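Local coordinates for inactive dihydroorotase-like domain (Chaetomium thermophilum, PDB 5NNL), which is of unknown function but, as its name implies, probably keeps the barrel fold of the dihydroorotase family without its activity, at residues L245-V250 and I284-A289; C180-F185 and I239-P244. All blocks are in the same frame, centred on the assembly; numbering follows the deposited sequence.

Contact 1: residues L245-V250 and I284-A289; sequences LLLTAV and IELDRA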
ATOM      1  N   LEU A 245       9.130  12.408  -0.283  1.00 28.24           N
ATOM      2  CA  LEU A 245       8.975  12.632  -1.716  1.00 29.78           C
ATOM      3  C   LEU A 245       7.717  13.440  -2.005  1.00 30.39           C
ATOM      4  O   LEU A 245       7.737  14.373  -2.816  1.00 28.66           O
ATOM      5  CB  LEU A 245       8.930  11.294  -2.457  1.00 30.52           C
ATOM      6  CG  LEU A 245      10.253  10.547  -2.638  1.00 29.85           C
ATOM      7  CD1 LEU A 245       9.999   9.111  -3.081  1.00 31.29           C
ATOM      8  CD2 LEU A 245      11.145  11.263  -3.640  1.00 32.54           C
ATOM      9  N   LEU A 246       6.612  13.101  -1.336  1.00 27.16           N
ATOM     10  CA  LEU A 246       5.371  13.845  -1.525  1.00 27.96           C
ATOM     11  C   LEU A 246       5.481  15.253  -0.963  1.00 30.69           C
ATOM     12  O   LEU A 246       5.053  16.220  -1.603  1.00 29.40           O
ATOM     13  CB  LEU A 246       4.214  13.105  -0.859  1.00 29.33           C
ATOM     14  CG  LEU A 246       3.884  11.731  -1.437  1.00 29.46           C
ATOM     15  CD1 LEU A 246       2.958  10.977  -0.495  1.00 30.04           C
ATOM     16  CD2 LEU A 246       3.260  11.868  -2.815  1.00 30.92           C
ATOM     17  N   LEU A 247       6.043  15.389   0.238  1.00 29.72           N
ATOM     18  CA  LEU A 247       6.153  16.707   0.848  1.00 33.71           C
ATOM     19  C   LEU A 247       7.138  17.587   0.093  1.00 32.86           C
ATOM     20  O   LEU A 247       6.974  18.811   0.063  1.00 35.30           O
ATOM     21  CB  LEU A 247       6.559  16.565   2.313  1.00 31.33           C
ATOM     22  CG  LEU A 247       5.577  15.762   3.169  1.00 32.51           C
ATOM     23  CD1 LEU A 247       6.086  15.653   4.586  1.00 30.04           C
ATOM     24  CD2 LEU A 247       4.186  16.379   3.155  1.00 34.22           C
ATOM     25  N   THR A 248       8.159  16.990  -0.520  1.00 32.98           N
ATOM     26  CA  THR A 248       9.031  17.756  -1.403  1.00 33.97           C
ATOM     27  C   THR A 248       8.246  18.312  -2.585  1.00 35.04           C
ATOM     28  O   THR A 248       8.478  19.446  -3.016  1.00 35.01           O
ATOM     29  CB  THR A 248      10.190  16.876  -1.876  1.00 36.72           C
ATOM     30  OG1 THR A 248      10.901  16.371  -0.737  1.00 32.73           O
ATOM     31  CG2 THR A 248      11.154  17.665  -2.763  1.00 39.40           C
ATOM     32  N   ALA A 249       7.295  17.531  -3.109  1.00 32.39           N
ATOM     33  CA  ALA A 249       6.442  18.017  -4.189  1.00 35.72           C
ATOM     34  C   ALA A 249       5.473  19.086  -3.697  1.00 35.86           C
ATOM     35  O   ALA A 249       5.097  19.979  -4.464  1.00 36.63           O
ATOM     36  CB  ALA A 249       5.672  16.854  -4.815  1.00 34.85           C
ATOM     37  N   VAL A 250       5.048  19.005  -2.432  1.00 33.69           N
ATOM     38  CA  VAL A 250       4.218  20.057  -1.848  1.00 35.89           C
ATOM     39  C   VAL A 250       4.996  21.365  -1.796  1.00 37.02           C
ATOM     40  O   VAL A 250       4.501  22.423  -2.199  1.00 34.94           O
ATOM     41  CB  VAL A 250       3.728  19.645  -0.445  1.00 36.19           C
ATOM     42  CG1 VAL A 250       3.095  20.835   0.290  1.00 33.03           C
ATOM     43  CG2 VAL A 250       2.731  18.492  -0.529  1.00 32.23           C
ATOM     44  N   ILE A 284       5.099  17.134  11.567  1.00 31.01           N
ATOM     45  CA  ILE A 284       6.036  17.152  10.450  1.00 30.69           C
ATOM     46  C   ILE A 284       6.603  18.554  10.294  1.00 30.48           C
ATOM     47  O   ILE A 284       5.852  19.534  10.227  1.00 29.44           O
ATOM     48  CB  ILE A 284       5.355  16.694   9.146  1.00 31.82           C
ATOM     49  CG1 ILE A 284       5.021  15.204   9.236  1.00 30.35           C
ATOM     50  CG2 ILE A 284       6.245  16.947   7.940  1.00 30.22           C
ATOM     51  CD1 ILE A 284       3.756  14.845   8.558  1.00 32.53           C
ATOM     52  N   GLU A 285       7.929  18.645  10.235  1.00 28.03           N
ATOM     53  CA  GLU A 285       8.620  19.875   9.854  1.00 31.72           C
ATOM     54  C   GLU A 285       8.706  19.857   8.332  1.00 30.57           C
ATOM     55  O   GLU A 285       9.610  19.267   7.740  1.00 30.29           O
ATOM     56  CB  GLU A 285       9.982  19.955  10.532  1.00 32.22           C
ATOM     57  CG  GLU A 285       9.867  20.134  12.051  1.00 36.83           C
ATOM     58  CD  GLU A 285      11.076  19.642  12.836  1.00 39.47           C
ATOM     59  OE1 GLU A 285      11.398  20.264  13.870  1.00 46.63           O
ATOM     60  OE2 GLU A 285      11.694  18.632  12.439  1.00 41.71           O
ATOM     61  N   LEU A 286       7.727  20.503   7.695  1.00 33.16           N
ATOM     62  CA  LEU A 286       7.550  20.388   6.250  1.00 33.55           C
ATOM     63  C   LEU A 286       8.731  20.963   5.477  1.00 38.44           C
ATOM     64  O   LEU A 286       9.040  20.491   4.377  1.00 39.43           O
ATOM     65  CB  LEU A 286       6.253  21.088   5.850  1.00 33.63           C
ATOM     66  CG  LEU A 286       5.933  21.211   4.363  1.00 39.62           C
ATOM     67  CD1 LEU A 286       5.849  19.845   3.711  1.00 37.40           C
ATOM     68  CD2 LEU A 286       4.635  21.975   4.183  1.00 40.43           C
ATOM     69  N   ASP A 287       9.406  21.970   6.032  1.00 37.70           N
ATOM     70  CA  ASP A 287      10.467  22.681   5.334  1.00 38.61           C
ATOM     71  C   ASP A 287      11.864  22.199   5.691  1.00 38.98           C
ATOM     72  O   ASP A 287      12.831  22.652   5.071  1.00 44.22           O
ATOM     73  CB  ASP A 287      10.382  24.183   5.632  1.00 40.36           C
ATOM     74  CG  ASP A 287       9.457  24.915   4.687  1.00 47.17           C
ATOM     75  OD1 ASP A 287       9.434  24.570   3.482  1.00 47.22           O
ATOM     76  OD2 ASP A 287       8.757  25.840   5.150  1.00 50.53           O
ATOM     77  N   ARG A 288      12.002  21.315   6.670  1.00 37.29           N
ATOM     78  CA  ARG A 288      13.327  20.881   7.084  1.00 38.28           C
ATOM     79  C   ARG A 288      13.918  19.949   6.034  1.00 39.33           C
ATOM     80  O   ARG A 288      13.300  18.946   5.660  1.00 37.87           O
ATOM     81  CB  ARG A 288      13.261  20.188   8.441  1.00 37.65           C
ATOM     82  CG  ARG A 288      14.631  19.948   9.043  1.00 43.11           C
ATOM     83  CD  ARG A 288      14.552  19.316  10.413  1.00 44.42           C
ATOM     84  NE  ARG A 288      15.870  18.869  10.858  1.00 51.18           N
ATOM     85  CZ  ARG A 288      16.084  18.058  11.889  1.00 52.89           C
ATOM     86  NH1 ARG A 288      15.068  17.587  12.600  1.00 50.50           N
ATOM     87  NH2 ARG A 288      17.324  17.713  12.210  1.00 59.42           N
ATOM     88  N   ALA A 289      15.111  20.288   5.553  1.00 40.14           N
ATOM     89  CA  ALA A 289      15.820  19.444   4.606  1.00 39.94           C
ATOM     90  C   ALA A 289      16.588  18.348   5.333  1.00 43.48           C
ATOM     91  O   ALA A 289      16.964  18.488   6.501  1.00 41.92           O
ATOM     92  CB  ALA A 289      16.787  20.274   3.763  1.00 39.97           C
TER
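Leu-286 lays its CD1 methyl against the flank of Leu-247, closest to the CB of Leu-247 at 3.6 Å and 3.9 Å from the CD2 of the same residue. The two leucines meet at a slant, so that one methyl of Leu-286 rests on the base and one branch of Leu-247 together. With CG of Leu-286 anti to its backbone N (chi1 174°), the side chain is carried across to the helix although its first bond runs along the contact. The other branch of Leu-247 is used separately: CD1 of Leu-247 meets the CG2 methyl of Ile-284 at 3.6 Å. Leu-247 is thus shared by two residues of 284-289. One helical turn on, Val-250 extends the patch more loosely, its CG1 standing 4.3 Å from CD2 of Leu-286. No hydrogen bond crosses and only aliphatic carbons meet; all four touching residues are buried. Leu-286 stands at a corner of the chain, in a type I turn from Glu-285 to Arg-288, so the helix packs on the place where the strand bends. On the side turned away from the helix, the guanidinium edge of Arg-288 pairs with Glu-285, NH1 lying 3.5 Å from OE2. Backbone bonds of Ile-284 to Ile-4 and of Glu-285 to Val-309 set strand 281-291 between strands 3-11 and 305-315, while Val-250 also packs on helix 257-271.

Contact 2: residues C180-F185 and I239-P244; sequences CVYSLF and IADALP
Tyr-182 reaches across to Asp-241 with its hydroxyl, donating a hydrogen bond of 2.8 Å from OH to OD2. The oxygen receives it through its anti lone pair, on the side away from OD1, and the carboxylate plane is turned 37° from the ring. CB of Asp-241 lies in the ring plane at the edge, 4.0 Å from CE1 of Tyr-182, so the aspartate borders the rim of the phenol. With CG anti to the carbonyl carbon (chi1 -84°), the carboxylate of Asp-241 is swung to the hydroxyl end of the tyrosine. The same OD2 is also hydrogen-bonded to Ser-299, which gives this buried carboxylate oxygen two polar partners.

Beside this bond, both methyls of Val-181 touch Ala-242. CG1, anti to the valine backbone N (chi1 172°), approaches the carbonyl O of Ala-242 at 3.6 Å; CG2 meets the alanine CB at 4.0 Å. The backbones come close here, with the CA atoms of Val-181 and Ala-242 5.9 Å apart, consistent with the small alanine side chain.

The short, weakly bonded helix 181-185 directly follows parallel strand 175-180, and here it meets segment 239-244, which leads into helix 242-251; Tyr-182 also packs on helix 221-228 and Val-181 on strand 215-217.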
ATOM      1  N   CYS A 180       1.528   3.712  -6.459  1.00 26.69           N
ATOM      2  CA  CYS A 180       2.678   3.685  -5.571  1.00 27.76           C
ATOM      3  C   CYS A 180       3.437   4.999  -5.685  1.00 27.81           C
ATOM      4  O   CYS A 180       3.602   5.543  -6.780  1.00 25.46           O
ATOM      5  CB  CYS A 180       3.600   2.519  -5.918  1.00 29.06           C
ATOM      6  SG  CYS A 180       2.780   0.919  -5.984  1.00 29.23           S
ATOM      7  N   VAL A 181       3.914   5.503  -4.546  1.00 25.80           N
ATOM      8  CA  VAL A 181       4.552   6.817  -4.526  1.00 27.59           C
ATOM      9  C   VAL A 181       5.745   6.857  -5.475  1.00 27.09           C
ATOM     10  O   VAL A 181       5.950   7.844  -6.192  1.00 28.08           O
ATOM     11  CB  VAL A 181       4.960   7.189  -3.088  1.00 25.45           C
ATOM     12  CG1 VAL A 181       5.814   8.464  -3.074  1.00 27.41           C
ATOM     13  CG2 VAL A 181       3.718   7.374  -2.219  1.00 28.49           C
ATOM     14  N   TYR A 182       6.562   5.802  -5.484  1.00 26.49           N
ATOM     15  CA  TYR A 182       7.723   5.778  -6.372  1.00 27.24           C
ATOM     16  C   TYR A 182       7.325   5.980  -7.829  1.00 30.80           C
ATOM     17  O   TYR A 182       8.097   6.554  -8.605  1.00 33.41           O
ATOM     18  CB  TYR A 182       8.480   4.456  -6.233  1.00 30.26           C
ATOM     19  CG  TYR A 182       9.540   4.410  -5.151  1.00 33.34           C
ATOM     20  CD1 TYR A 182       9.662   5.421  -4.204  1.00 34.49           C
ATOM     21  CD2 TYR A 182      10.430   3.345  -5.086  1.00 36.03           C
ATOM     22  CE1 TYR A 182      10.637   5.363  -3.222  1.00 34.74           C
ATOM     23  CE2 TYR A 182      11.403   3.280  -4.113  1.00 34.54           C
ATOM     24  CZ  TYR A 182      11.505   4.286  -3.185  1.00 35.57           C
ATOM     25  OH  TYR A 182      12.482   4.199  -2.222  1.00 38.69           O
ATOM     26  N   SER A 183       6.137   5.509  -8.219  1.00 28.14           N
ATOM     27  CA  SER A 183       5.706   5.642  -9.607  1.00 26.80           C
ATOM     28  C   SER A 183       5.674   7.097 -10.060  1.00 30.11           C
ATOM     29  O   SER A 183       5.856   7.377 -11.250  1.00 28.41           O
ATOM     30  CB  SER A 183       4.325   5.017  -9.795  1.00 27.65           C
ATOM     31  OG  SER A 183       4.358   3.613  -9.618  1.00 32.63           O
ATOM     32  N   LEU A 184       5.426   8.033  -9.141  1.00 30.76           N
ATOM     33  CA  LEU A 184       5.336   9.440  -9.515  1.00 29.62           C
ATOM     34  C   LEU A 184       6.697  10.108  -9.657  1.00 32.61           C
ATOM     35  O   LEU A 184       6.776  11.194 -10.242  1.00 30.81           O
ATOM     36  CB  LEU A 184       4.504  10.209  -8.485  1.00 28.42           C
ATOM     37  CG  LEU A 184       3.004   9.901  -8.405  1.00 30.40           C
ATOM     38  CD1 LEU A 184       2.323  10.855  -7.441  1.00 31.96           C
ATOM     39  CD2 LEU A 184       2.332   9.970  -9.772  1.00 33.50           C
ATOM     40  N   PHE A 185       7.764   9.488  -9.151  1.00 33.85           N
ATOM     41  CA  PHE A 185       9.080  10.110  -9.127  1.00 34.95           C
ATOM     42  C   PHE A 185      10.168   9.260  -9.769  1.00 37.56           C
ATOM     43  O   PHE A 185      11.333   9.674  -9.770  1.00 39.28           O
ATOM     44  CB  PHE A 185       9.467  10.442  -7.681  1.00 33.33           C
ATOM     45  CG  PHE A 185       8.451  11.278  -6.972  1.00 33.80           C
ATOM     46  CD1 PHE A 185       8.444  12.651  -7.128  1.00 33.17           C
ATOM     47  CD2 PHE A 185       7.496  10.691  -6.158  1.00 33.23           C
ATOM     48  CE1 PHE A 185       7.507  13.424  -6.488  1.00 28.83           C
ATOM     49  CE2 PHE A 185       6.553  11.462  -5.508  1.00 30.58           C
ATOM     50  CZ  PHE A 185       6.559  12.831  -5.674  1.00 31.54           C
ATOM     51  N   ILE A 239       9.859   2.823   2.763  1.00 34.04           N
ATOM     52  CA  ILE A 239       8.887   3.263   3.761  1.00 35.35           C
ATOM     53  C   ILE A 239       9.187   4.682   4.230  1.00 34.39           C
ATOM     54  O   ILE A 239       8.282   5.516   4.319  1.00 33.40           O
ATOM     55  CB  ILE A 239       8.834   2.272   4.936  1.00 34.20           C
ATOM     56  CG1 ILE A 239       8.289   0.926   4.449  1.00 34.26           C
ATOM     57  CG2 ILE A 239       7.949   2.819   6.064  1.00 30.56           C
ATOM     58  CD1 ILE A 239       8.334  -0.176   5.485  1.00 35.62           C
ATOM     59  N   ALA A 240      10.450   4.981   4.534  1.00 33.13           N
ATOM     60  CA  ALA A 240      10.822   6.311   4.998  1.00 34.37           C
ATOM     61  C   ALA A 240      10.976   7.320   3.865  1.00 37.23           C
ATOM     62  O   ALA A 240      11.123   8.515   4.143  1.00 36.75           O
ATOM     63  CB  ALA A 240      12.124   6.232   5.802  1.00 37.59           C
ATOM     64  N   ASP A 241      10.932   6.867   2.607  1.00 34.00           N
ATOM     65  CA  ASP A 241      11.092   7.740   1.445  1.00 36.35           C
ATOM     66  C   ASP A 241       9.777   8.365   1.002  1.00 32.37           C
ATOM     67  O   ASP A 241       9.762   9.492   0.492  1.00 30.90           O
ATOM     68  CB  ASP A 241      11.655   6.944   0.264  1.00 38.70           C
ATOM     69  CG  ASP A 241      13.156   6.818   0.302  1.00 43.99           C
ATOM     70  OD1 ASP A 241      13.782   7.405   1.212  1.00 49.59           O
ATOM     71  OD2 ASP A 241      13.706   6.130  -0.584  1.00 38.59           O
ATOM     72  N   ALA A 242       8.671   7.638   1.162  1.00 32.08           N
ATOM     73  CA  ALA A 242       7.454   7.963   0.429  1.00 29.45           C
ATOM     74  C   ALA A 242       6.942   9.353   0.782  1.00 31.38           C
ATOM     75  O   ALA A 242       6.751  10.199  -0.100  1.00 30.56           O
ATOM     76  CB  ALA A 242       6.389   6.903   0.702  1.00 30.52           C
ATOM     77  N   LEU A 243       6.722   9.615   2.063  1.00 31.33           N
ATOM     78  CA  LEU A 243       6.081  10.865   2.449  1.00 31.60           C
ATOM     79  C   LEU A 243       6.978  12.058   2.130  1.00 29.17           C
ATOM     80  O   LEU A 243       6.490  13.061   1.591  1.00 28.82           O
ATOM     81  CB  LEU A 243       5.699  10.832   3.934  1.00 31.11           C
ATOM     82  CG  LEU A 243       4.971  12.045   4.512  1.00 30.40           C
ATOM     83  CD1 LEU A 243       3.666  12.288   3.786  1.00 29.81           C
ATOM     84  CD2 LEU A 243       4.723  11.835   6.005  1.00 29.54           C
ATOM     85  N   PRO A 244       8.281  12.006   2.434  1.00 29.91           N
ATOM     86  CA  PRO A 244       9.142  13.140   2.056  1.00 27.90           C
ATOM     87  C   PRO A 244       9.122  13.441   0.569  1.00 30.83           C
ATOM     88  O   PRO A 244       9.114  14.617   0.185  1.00 27.98           O
ATOM     89  CB  PRO A 244      10.531  12.700   2.534  1.00 29.51           C
ATOM     90  CG  PRO A 244      10.270  11.737   3.617  1.00 32.78           C
ATOM     91  CD  PRO A 244       8.998  11.033   3.276  1.00 29.93           C
TER

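How the contacts relate
Contact 2 brings together 180-185 and 239-244, and both segments precede those of contact 1 in the chain: 245-250 follows 239-244 directly, and 284-289 comes later. The centres are 12 Å apart, and helix 242-251 serves both, its beginning meeting helix 181-185 and its continuation meeting strand 281-291. They also touch directly: Leu-245 CD1 lies 3.8 Å from Tyr-182 CE1, and Ile-284 CD1 lies 4.1 Å from Leu-243 CD2. Through buried packing, helix 242-251 therefore links the region of parallel strands 175-180 and 215-217, probably part of the barrel expected for this family, to the antiparallel strands beside strand 3-11.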